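Local coordinates for lambda integrase (Enterobacteria phage lambda, PDB 1AE9), which inserts the phage genome into the host chromosome by site-specific recombination and, together with excisionase, takes the prophage out again, at residues A65-T68 against A69-I72; E102-S106 against G107-R111; R135-S138 against A139-E143. One frame throughout, in Å; residues are numbered along the deposited sequence.

All three contacts are local, within the integrase catalytic domain. Contacts 1 and 3 pack together, centres 14 Å apart: the ring of Tyr-142 lies against Ile-72, with Ile-72 CD1 3.5 Å from Tyr-142 CZ, while Leu-141 CD1 meets Ile-72 CG2. Contact 2 stands apart, its centre 23 Å from contact 1's and 22 Å from contact 3's. Residues predicted to be catalytic lie in or near each. Contact 3 holds Arg-135, whose side chain is about 3 Å from that of Arg-36 and 4 Å from that of His-157; the side chain of Ile-66 (contact 1) is about 9 Å from that of Arg-135, and that of Ser-110 (contact 2) about 7 Å from that of His-132.

Contact 1 (A65-T68 against A69-I72); sequences AIPT and ALHI
Leu-70 folds back over the end of the strand that precedes it and touches Ile-66 and Pro-67 with different parts of its side chain. Its CD1 meets the CG2 branch of Ile-66 at 3.7 Å, the two side chains crossing at about a right angle, while Leu-70 CG sits 4.0 Å from CG of the Pro-67 ring. Pro-67 O lies 3.5 Å from Leu-70 CG. With CG beside its own backbone N (chi1 -80°), Leu-70 brings CG and its CD1 branch, not CD2, onto Ile-66 and Pro-67. This is the tight side: Ile-66 and Leu-70 are both buried; Leu-154 packs on Ile-66 and Phe-150 on Leu-70, both from helix 148-155, as does Tyr-142 of helix 133-145 on Leu-70. The other side of the turn is looser. Ala-69 is exposed, and a weak bond from His-71 ND1 to Ala-69 O (2.9 Å, 128° at the hydrogen) is strongly bent. A water gives one hydrogen to Thr-68 O at 2.8 Å and the other to Leu-70 O at 2.9 Å, joining the carbonyls of the two segments. Thr-68 OG1 reaches Gly-51 O in a weak bond. Across the turn itself Leu-70 N points fairly straight at Pro-67 O (163°), but at 3.4 Å the bond is weak. The whole is a type I beta turn, Pro-67 to Leu-70, by which the chain leaves the mixed sheet at strand 63-67 and enters the short strand 71-72 of the tyrosine recombinase catalytic domain.

Contact 2 (E102-S106 against G107-R111); sequences EPLSS and GTVSR
Ser-105 and Val-109 close the first turn of helix 106-120, with Ser-105 at the N-cap: Val-109 N gives its hydrogen to Ser-105 O at 3.2 Å, nearly straight (167°). The N-H of Ser-105 is taken by a water at 2.9 Å, and the same water is hydrogen-bonded to Thr-108 OG1 at 2.8 Å, bridging the cap to the third residue of the helix. Ser-105 OG also stands close to Thr-108 OG1, 3.1 Å away. One residue on, Ser-106 O is gripped twice by Ser-110. Ser-110 N reaches Ser-106 O at 2.9 Å, tilted modestly from the carbonyl plane, while Ser-110 OG, beside its own N (chi1 -62°), donates to it at 3.0 Å from well above that plane, off the lone-pair direction. On the apolar side, Leu-104 CB meets Val-109 CG2 at 4.2 Å, and Trp-22 of helix 21-33 covers both residues. Arg-111 N bonds to Gly-107 O, and that oxygen also lies 3.6 Å above one face of the Arg-111 guanidinium, offset toward its rim.

Contact 3 (R135-S138 against A139-E143); sequences RSLS and ARLYE
Ser-138 O takes the N-H of Tyr-142 at 2.9 Å, with the donor tilted 22° from the carbonyl plane, and the tyrosine side chain also packs on the same oxygen: Tyr-142 CB is 3.3 Å away and its ring lies oblique to it. Ser-138 OG, swung opposite its own backbone N (chi1 178°), passes Tyr-142 CD2 at 3.6 Å and is hydrogen-bonded to Val-31 O; Tyr-142 OH bonds to Val-32 O, so both hydroxyls tie this face to helix 21-33. The backbone repeats the alpha-helical i to i+4 pattern of helix 133-145, with Ala-139 N on Arg-135 O, Arg-140 N on Ser-136 O and Leu-141 N on Leu-137 O. On another flank, Leu-137 CD1 packs on Leu-141 CG at 3.8 Å, the two side chains meeting at a slant. The Arg-140 chain bends at chi3 (-55°) and lays one guanidinium face over Ser-136 O and Leu-137 CA; its NH1 lies 3.6 Å from Ser-136 CB and its NH2 3.7 Å from Leu-137 CD1. Arg-135, predicted to be catalytic, has its side-chain partners outside the two segments: NH1 bonds Gly-34 O and NH2 bonds Leu-155 O.

Contact 1 (A65-T68 against A69-I72)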
loop_
_atom_site.group_PDB
_atom_site.type_symbol
_atom_site.label_atom_id
_atom_site.label_comp_id
_atom_site.label_asym_id
_atom_site.label_seq_id
_atom_site.Cartn_x
_atom_site.Cartn_y
_atom_site.Cartn_z
ATOM N N ALA A 65 -13.711 -20.473 -13.733
ATOM C CA ALA A 65 -13.277 -21.709 -13.093
ATOM C C ALA A 65 -12.078 -22.187 -13.913
ATOM O O ALA A 65 -12.230 -22.565 -15.080
ATOM C CB ALA A 65 -14.402 -22.747 -13.115
ATOM N N ILE A 66 -10.888 -22.119 -13.318
ATOM C CA ILE A 66 -9.651 -22.497 -14.003
ATOM C C ILE A 66 -9.252 -23.948 -13.746
ATOM O O ILE A 66 -9.074 -24.355 -12.597
ATOM C CB ILE A 66 -8.465 -21.568 -13.587
ATOM C CG1 ILE A 66 -8.875 -20.091 -13.679
ATOM C CG2 ILE A 66 -7.266 -21.807 -14.503
ATOM C CD1 ILE A 66 -7.812 -19.116 -13.178
ATOM N N PRO A 67 -9.119 -24.754 -14.814
ATOM C CA PRO A 67 -8.735 -26.153 -14.615
ATOM C C PRO A 67 -7.290 -26.222 -14.142
ATOM O O PRO A 67 -6.407 -25.608 -14.750
ATOM C CB PRO A 67 -8.929 -26.762 -16.009
ATOM C CG PRO A 67 -8.647 -25.613 -16.933
ATOM C CD PRO A 67 -9.330 -24.453 -16.243
ATOM N N THR A 68 -7.050 -26.949 -13.053
ATOM C CA THR A 68 -5.708 -27.067 -12.494
ATOM C C THR A 68 -4.763 -27.944 -13.315
ATOM O O THR A 68 -3.595 -28.114 -12.968
ATOM C CB THR A 68 -5.746 -27.576 -11.052
ATOM O OG1 THR A 68 -6.440 -28.828 -11.008
ATOM C CG2 THR A 68 -6.451 -26.569 -10.151
ATOM N N ALA A 69 -5.268 -28.494 -14.410
ATOM C CA ALA A 69 -4.463 -29.333 -15.282
ATOM C C ALA A 69 -3.642 -28.502 -16.269
ATOM O O ALA A 69 -2.823 -29.047 -17.014
ATOM C CB ALA A 69 -5.359 -30.298 -16.032
ATOM N N LEU A 70 -3.862 -27.189 -16.285
ATOM C CA LEU A 70 -3.145 -26.299 -17.195
ATOM C C LEU A 70 -1.628 -26.389 -17.065
ATOM O O LEU A 70 -1.098 -26.698 -15.990
ATOM C CB LEU A 70 -3.593 -24.847 -17.010
ATOM C CG LEU A 70 -4.898 -24.420 -17.683
ATOM C CD1 LEU A 70 -5.176 -22.955 -17.370
ATOM C CD2 LEU A 70 -4.801 -24.628 -19.194
ATOM N N HIS A 71 -0.943 -26.135 -18.176
ATOM C CA HIS A 71 0.518 -26.168 -18.247
ATOM C C HIS A 71 0.935 -25.031 -19.160
ATOM O O HIS A 71 0.205 -24.681 -20.091
ATOM C CB HIS A 71 1.027 -27.453 -18.936
ATOM C CG HIS A 71 1.058 -28.677 -18.068
ATOM N ND1 HIS A 71 -0.051 -29.472 -17.851
ATOM C CD2 HIS A 71 2.088 -29.291 -17.436
ATOM C CE1 HIS A 71 0.295 -30.523 -17.126
ATOM N NE2 HIS A 71 1.587 -30.437 -16.861
ATOM N N ILE A 72 2.097 -24.452 -18.887
ATOM C CA ILE A 72 2.674 -23.419 -19.747
ATOM C C ILE A 72 3.900 -24.144 -20.293
ATOM O O ILE A 72 4.942 -24.234 -19.635
ATOM C CB ILE A 72 3.091 -22.142 -18.981
ATOM C CG1 ILE A 72 1.877 -21.228 -18.818
ATOM C CG2 ILE A 72 4.197 -21.392 -19.744
ATOM C CD1 ILE A 72 1.480 -20.493 -20.097
HETATM O O HOH W 1 -1.172 -28.902 -14.103
#

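Contact 2 (E102-S106 against G107-R111)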
loop_
_atom_site.group_PDB
_atom_site.type_symbol
_atom_site.label_atom_id
_atom_site.label_comp_id
_atom_site.label_asym_id
_atom_site.label_seq_id
_atom_site.Cartn_x
_atom_site.Cartn_y
_atom_site.Cartn_z
ATOM N N GLU A 102 1.374 -16.010 6.326
ATOM C CA GLU A 102 0.479 -14.862 6.239
ATOM C C GLU A 102 0.180 -14.513 4.785
ATOM O O GLU A 102 0.987 -14.785 3.892
ATOM C CB GLU A 102 1.133 -13.638 6.881
ATOM C CG GLU A 102 1.932 -13.919 8.128
ATOM C CD GLU A 102 2.938 -12.822 8.420
ATOM O OE1 GLU A 102 3.968 -12.730 7.703
ATOM O OE2 GLU A 102 2.690 -12.044 9.364
ATOM N N PRO A 103 -0.980 -13.887 4.529
ATOM C CA PRO A 103 -1.352 -13.495 3.169
ATOM C C PRO A 103 -0.378 -12.405 2.709
ATOM O O PRO A 103 0.204 -11.697 3.539
ATOM C CB PRO A 103 -2.746 -12.894 3.359
ATOM C CG PRO A 103 -3.250 -13.553 4.604
ATOM C CD PRO A 103 -2.050 -13.553 5.483
ATOM N N LEU A 104 -0.188 -12.277 1.399
ATOM C CA LEU A 104 0.700 -11.253 0.846
ATOM C C LEU A 104 -0.141 -10.190 0.139
ATOM O O LEU A 104 -1.288 -10.439 -0.224
ATOM C CB LEU A 104 1.681 -11.885 -0.149
ATOM C CG LEU A 104 2.695 -12.868 0.433
ATOM C CD1 LEU A 104 3.255 -13.714 -0.654
ATOM C CD2 LEU A 104 3.792 -12.121 1.141
ATOM N N SER A 105 0.394 -8.984 0.017
ATOM C CA SER A 105 -0.317 -7.916 -0.680
ATOM C C SER A 105 0.334 -7.754 -2.054
ATOM O O SER A 105 1.495 -8.141 -2.244
ATOM C CB SER A 105 -0.204 -6.596 0.082
ATOM O OG SER A 105 1.133 -6.117 0.066
ATOM N N SER A 106 -0.393 -7.151 -2.991
ATOM C CA SER A 106 0.124 -6.915 -4.337
ATOM C C SER A 106 1.417 -6.097 -4.312
ATOM O O SER A 106 2.352 -6.362 -5.076
ATOM C CB SER A 106 -0.918 -6.162 -5.162
ATOM O OG SER A 106 -2.143 -6.862 -5.177
ATOM N N GLY A 107 1.459 -5.099 -3.434
ATOM C CA GLY A 107 2.631 -4.251 -3.322
ATOM C C GLY A 107 3.883 -5.012 -2.945
ATOM O O GLY A 107 4.953 -4.778 -3.504
ATOM N N THR A 108 3.751 -5.923 -1.992
ATOM C CA THR A 108 4.879 -6.720 -1.545
ATOM C C THR A 108 5.388 -7.635 -2.663
ATOM O O THR A 108 6.593 -7.727 -2.900
ATOM C CB THR A 108 4.488 -7.538 -0.304
ATOM O OG1 THR A 108 4.119 -6.636 0.747
ATOM C CG2 THR A 108 5.634 -8.409 0.162
ATOM N N VAL A 109 4.470 -8.290 -3.359
ATOM C CA VAL A 109 4.846 -9.188 -4.446
ATOM C C VAL A 109 5.574 -8.417 -5.538
ATOM O O VAL A 109 6.641 -8.828 -5.982
ATOM C CB VAL A 109 3.610 -9.905 -5.031
ATOM C CG1 VAL A 109 4.002 -10.751 -6.231
ATOM C CG2 VAL A 109 2.967 -10.780 -3.967
ATOM N N SER A 110 5.008 -7.284 -5.949
ATOM C CA SER A 110 5.610 -6.444 -6.982
ATOM C C SER A 110 6.998 -5.952 -6.583
ATOM O O SER A 110 7.928 -5.960 -7.397
ATOM C CB SER A 110 4.718 -5.236 -7.266
ATOM O OG SER A 110 3.450 -5.644 -7.749
ATOM N N ARG A 111 7.124 -5.545 -5.322
ATOM C CA ARG A 111 8.370 -5.027 -4.765
ATOM C C ARG A 111 9.487 -6.065 -4.820
ATOM O O ARG A 111 10.604 -5.767 -5.252
ATOM C CB ARG A 111 8.131 -4.574 -3.319
ATOM C CG ARG A 111 9.196 -3.676 -2.718
ATOM C CD ARG A 111 8.708 -3.106 -1.374
ATOM N NE ARG A 111 7.397 -2.455 -1.506
ATOM C CZ ARG A 111 6.336 -2.677 -0.723
ATOM N NH1 ARG A 111 6.399 -3.537 0.287
ATOM N NH2 ARG A 111 5.186 -2.054 -0.975
HETATM O O HOH W 2 2.346 -8.372 2.112
#

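Contact 3 (R135-S138 against A139-E143)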
loop_
_atom_site.group_PDB
_atom_site.type_symbol
_atom_site.label_atom_id
_atom_site.label_comp_id
_atom_site.label_asym_id
_atom_site.label_seq_id
_atom_site.Cartn_x
_atom_site.Cartn_y
_atom_site.Cartn_z
ATOM N N ARG A 135 1.191 -11.125 -16.639
ATOM C CA ARG A 135 -0.164 -11.394 -17.132
ATOM C C ARG A 135 -0.189 -11.312 -18.670
ATOM O O ARG A 135 -0.821 -12.134 -19.335
ATOM C CB ARG A 135 -1.147 -10.396 -16.505
ATOM C CG ARG A 135 -2.602 -10.552 -16.912
ATOM C CD ARG A 135 -3.508 -9.758 -15.955
ATOM N NE ARG A 135 -4.743 -9.286 -16.588
ATOM C CZ ARG A 135 -5.888 -9.968 -16.655
ATOM N NH1 ARG A 135 -5.995 -11.182 -16.125
ATOM N NH2 ARG A 135 -6.943 -9.420 -17.256
ATOM N N SER A 136 0.523 -10.333 -19.226
ATOM C CA SER A 136 0.618 -10.174 -20.679
ATOM C C SER A 136 1.430 -11.342 -21.231
ATOM O O SER A 136 1.114 -11.872 -22.296
ATOM C CB SER A 136 1.323 -8.865 -21.044
ATOM O OG SER A 136 0.637 -7.751 -20.515
ATOM N N LEU A 137 2.483 -11.735 -20.511
ATOM C CA LEU A 137 3.309 -12.858 -20.942
ATOM C C LEU A 137 2.438 -14.109 -21.007
ATOM O O LEU A 137 2.470 -14.837 -22.001
ATOM C CB LEU A 137 4.509 -13.065 -20.008
ATOM C CG LEU A 137 5.434 -14.261 -20.301
ATOM C CD1 LEU A 137 5.981 -14.206 -21.717
ATOM C CD2 LEU A 137 6.566 -14.295 -19.302
ATOM N N SER A 138 1.640 -14.333 -19.965
ATOM C CA SER A 138 0.721 -15.468 -19.898
ATOM C C SER A 138 -0.163 -15.495 -21.156
ATOM O O SER A 138 -0.330 -16.536 -21.788
ATOM C CB SER A 138 -0.169 -15.335 -18.652
ATOM O OG SER A 138 -1.113 -16.391 -18.555
ATOM N N ALA A 139 -0.733 -14.347 -21.504
ATOM C CA ALA A 139 -1.595 -14.235 -22.676
ATOM C C ALA A 139 -0.877 -14.610 -23.978
ATOM O O ALA A 139 -1.395 -15.418 -24.744
ATOM C CB ALA A 139 -2.175 -12.822 -22.776
ATOM N N ARG A 140 0.303 -14.032 -24.226
ATOM C CA ARG A 140 1.070 -14.317 -25.447
ATOM C C ARG A 140 1.483 -15.783 -25.541
ATOM O O ARG A 140 1.419 -16.385 -26.616
ATOM C CB ARG A 140 2.302 -13.414 -25.558
ATOM C CG ARG A 140 1.977 -11.928 -25.681
ATOM C CD ARG A 140 3.212 -11.087 -26.007
ATOM N NE ARG A 140 4.306 -11.277 -25.051
ATOM C CZ ARG A 140 4.514 -10.524 -23.969
ATOM N NH1 ARG A 140 3.704 -9.512 -23.681
ATOM N NH2 ARG A 140 5.540 -10.784 -23.174
ATOM N N LEU A 141 1.888 -16.369 -24.421
ATOM C CA LEU A 141 2.280 -17.768 -24.413
ATOM C C LEU A 141 1.081 -18.683 -24.664
ATOM O O LEU A 141 1.197 -19.669 -25.396
ATOM C CB LEU A 141 2.955 -18.142 -23.090
ATOM C CG LEU A 141 4.301 -17.474 -22.772
ATOM C CD1 LEU A 141 4.852 -18.025 -21.455
ATOM C CD2 LEU A 141 5.298 -17.732 -23.901
ATOM N N TYR A 142 -0.059 -18.372 -24.042
ATOM C CA TYR A 142 -1.286 -19.162 -24.206
ATOM C C TYR A 142 -1.904 -18.999 -25.590
ATOM O O TYR A 142 -2.515 -19.930 -26.113
ATOM C CB TYR A 142 -2.316 -18.822 -23.119
ATOM C CG TYR A 142 -2.165 -19.668 -21.870
ATOM C CD1 TYR A 142 -1.976 -21.045 -21.966
ATOM C CD2 TYR A 142 -2.201 -19.094 -20.596
ATOM C CE1 TYR A 142 -1.829 -21.834 -20.830
ATOM C CE2 TYR A 142 -2.052 -19.877 -19.456
ATOM C CZ TYR A 142 -1.869 -21.245 -19.583
ATOM O OH TYR A 142 -1.747 -22.042 -18.473
ATOM N N GLU A 143 -1.741 -17.817 -26.172
ATOM C CA GLU A 143 -2.246 -17.526 -27.507
ATOM C C GLU A 143 -1.556 -18.442 -28.522
ATOM O O GLU A 143 -2.171 -18.891 -29.486
ATOM C CB GLU A 143 -1.979 -16.064 -27.856
#